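Local coordinates for protein lactoylglutathione lyase (Pseudomonas aeruginosa, PDB 4MTS) that belongs to the glyoxalase/bleomycin resistance/dioxygenase superfamily and forms a dimer that binds nickel between its subunits, at residues S6-A11 with D117-E122. Residues are numbered along the deposited sequence; the frame is centred on the assembly and turned at random.
With NI (nickel (II) ion), chain E.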
loop_
_atom_site.group_PDB
_atom_site.type_symbol
_atom_site.label_atom_id
_atom_site.label_comp_id
_atom_site.label_asym_id
_atom_site.label_seq_id
_atom_site.Cartn_x
_atom_site.Cartn_y
_atom_site.Cartn_z
ATOM N N SER A 6 -0.950 2.927 -3.551
ATOM C CA SER A 6 0.026 1.872 -3.285
ATOM C C SER A 6 0.012 1.084 -4.587
ATOM O O SER A 6 -1.081 0.789 -5.114
ATOM C CB SER A 6 -0.474 0.964 -2.168
ATOM O OG SER A 6 0.450 -0.086 -1.962
ATOM N N MET A 7 1.185 0.729 -5.096
ATOM C CA MET A 7 1.291 -0.015 -6.360
ATOM C C MET A 7 1.782 -1.430 -6.153
ATOM O O MET A 7 2.755 -1.633 -5.456
ATOM C CB MET A 7 2.186 0.739 -7.376
ATOM C CG MET A 7 2.166 0.071 -8.784
ATOM S SD MET A 7 3.280 -1.336 -9.007
ATOM C CE MET A 7 4.717 -0.485 -9.549
ATOM N N LEU A 8 1.118 -2.406 -6.802
ATOM C CA LEU A 8 1.468 -3.818 -6.779
ATOM C C LEU A 8 1.574 -4.343 -8.209
ATOM O O LEU A 8 0.753 -3.992 -9.037
ATOM C CB LEU A 8 0.388 -4.645 -6.057
ATOM C CG LEU A 8 0.102 -4.296 -4.566
ATOM C CD1 LEU A 8 -1.017 -5.110 -4.063
ATOM C CD2 LEU A 8 1.346 -4.460 -3.666
ATOM N N ARG A 9 2.523 -5.234 -8.454
ATOM C CA ARG A 9 2.671 -5.899 -9.771
ATOM C C ARG A 9 1.914 -7.245 -9.748
ATOM O O ARG A 9 1.988 -7.991 -8.774
ATOM C CB ARG A 9 4.147 -6.116 -10.104
ATOM C CG ARG A 9 4.932 -4.796 -10.222
ATOM C CD ARG A 9 6.390 -5.016 -10.622
ATOM N NE ARG A 9 7.091 -3.724 -10.627
ATOM C CZ ARG A 9 7.700 -3.204 -9.570
ATOM N NH1 ARG A 9 7.736 -3.873 -8.425
ATOM N NH2 ARG A 9 8.249 -1.992 -9.639
ATOM N N VAL A 10 1.145 -7.531 -10.815
ATOM C CA VAL A 10 0.288 -8.716 -10.932
ATOM C C VAL A 10 0.629 -9.494 -12.194
ATOM O O VAL A 10 1.017 -8.884 -13.198
ATOM C CB VAL A 10 -1.231 -8.351 -10.855
ATOM C CG1 VAL A 10 -1.555 -7.678 -9.516
ATOM C CG2 VAL A 10 -1.656 -7.460 -12.024
ATOM N N ALA A 11 0.456 -10.822 -12.134
ATOM C CA ALA A 11 0.779 -11.704 -13.258
ATOM C C ALA A 11 -0.294 -11.630 -14.340
ATOM O O ALA A 11 0.017 -11.742 -15.521
ATOM C CB ALA A 11 0.960 -13.141 -12.771
ATOM N N ASP A 117 -2.809 -13.154 -6.990
ATOM C CA ASP A 117 -1.358 -13.174 -6.960
ATOM C C ASP A 117 -0.799 -13.545 -5.581
ATOM O O ASP A 117 0.420 -13.666 -5.447
ATOM C CB ASP A 117 -0.790 -11.836 -7.414
ATOM C CG ASP A 117 -1.053 -11.630 -8.883
ATOM O OD1 ASP A 117 -0.186 -12.009 -9.694
ATOM O OD2 ASP A 117 -2.140 -11.120 -9.217
ATOM N N GLY A 118 -1.662 -13.651 -4.583
ATOM C CA GLY A 118 -1.205 -14.001 -3.242
ATOM C C GLY A 118 -0.973 -12.831 -2.307
ATOM O O GLY A 118 -0.530 -13.046 -1.175
ATOM N N TYR A 119 -1.261 -11.581 -2.756
ATOM C CA TYR A 119 -1.132 -10.411 -1.878
ATOM C C TYR A 119 -2.221 -10.473 -0.840
ATOM O O TYR A 119 -3.372 -10.840 -1.147
ATOM C CB TYR A 119 -1.272 -9.114 -2.667
ATOM C CG TYR A 119 -0.162 -8.897 -3.654
ATOM C CD1 TYR A 119 1.134 -8.614 -3.224
ATOM C CD2 TYR A 119 -0.403 -8.941 -5.024
ATOM C CE1 TYR A 119 2.164 -8.384 -4.129
ATOM C CE2 TYR A 119 0.619 -8.695 -5.944
ATOM C CZ TYR A 119 1.895 -8.387 -5.487
ATOM O OH TYR A 119 2.920 -8.123 -6.348
ATOM N N LYS A 120 -1.862 -10.135 0.401
ATOM C CA LYS A 120 -2.778 -10.179 1.539
ATOM C C LYS A 120 -3.637 -8.948 1.645
ATOM O O LYS A 120 -3.139 -7.817 1.515
ATOM C CB LYS A 120 -1.966 -10.322 2.858
ATOM C CG LYS A 120 -1.311 -11.699 2.997
ATOM C CD LYS A 120 -0.689 -11.887 4.377
ATOM C CE LYS A 120 0.241 -13.082 4.427
ATOM N NZ LYS A 120 1.219 -12.983 5.547
ATOM N N VAL A 121 -4.938 -9.163 1.857
ATOM C CA VAL A 121 -5.914 -8.100 2.063
ATOM C C VAL A 121 -6.489 -8.282 3.454
ATOM O O VAL A 121 -7.053 -9.331 3.774
ATOM C CB VAL A 121 -7.021 -8.069 0.964
ATOM C CG1 VAL A 121 -8.046 -6.990 1.271
ATOM C CG2 VAL A 121 -6.414 -7.865 -0.424
ATOM N N GLU A 122 -6.307 -7.271 4.288
ATOM C CA GLU A 122 -6.811 -7.288 5.658
ATOM C C GLU A 122 -8.171 -6.620 5.682
ATOM O O GLU A 122 -8.325 -5.462 5.260
ATOM C CB GLU A 122 -5.813 -6.525 6.551
ATOM C CG GLU A 122 -6.189 -6.469 8.036
ATOM C CD GLU A 122 -5.082 -5.860 8.870
ATOM O OE1 GLU A 122 -4.730 -4.691 8.615
ATOM O OE2 GLU A 122 -4.485 -6.589 9.697
HETATM NI NI NI E . -2.917 -3.658 8.987
#
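Tyr-119 OH gives its hydrogen to the carbonyl oxygen Arg-9 O at 2.6 Å, a short bond that lands on a lone pair in the carbonyl plane, with a C=O...O angle of 142°. The acceptor lies in the plane of the phenol ring, at its edge, so the bond also fixes where the ring tip can sit; a weak hydrogen bond from Gln-68 reaches the same hydroxyl. Leu-8 lies over one face of the ring. Its CD1 stands 4.0 Å from the Tyr-119 ring centroid in a CH-pi contact, 16° off the normal, the two side chains running in opposite directions. Two residues earlier, Asp-117 takes the backbone of Ala-11: the N-H meets OD1 from the syn side at 2.8 Å from Ala-11 N, nearly straight at 168° though tilted out of the carboxylate plane. With CG anti to its own carbonyl carbon, Asp-117 reaches across Val-10 at about a right angle, and OD2 rests 3.3 Å from Val-10 CB. Asp-115 OD1 in turn accepts a hydrogen bond from Tyr-119 N, within the same loop. Beyond it, strand 120-125 carries Glu-122, whose extended chain brings OE1 to nickel at 2.1 Å; His-74 of the same chain and His-5 and Glu-56 of the second subunit also bind the metal. The contact thus ties strand 2-9, whose sheet continues antiparallel into the second subunit, to the loop entering strand 120-125, joining the two sheets of a glyoxalase-superfamily chain whose metal site is shared across the dimer.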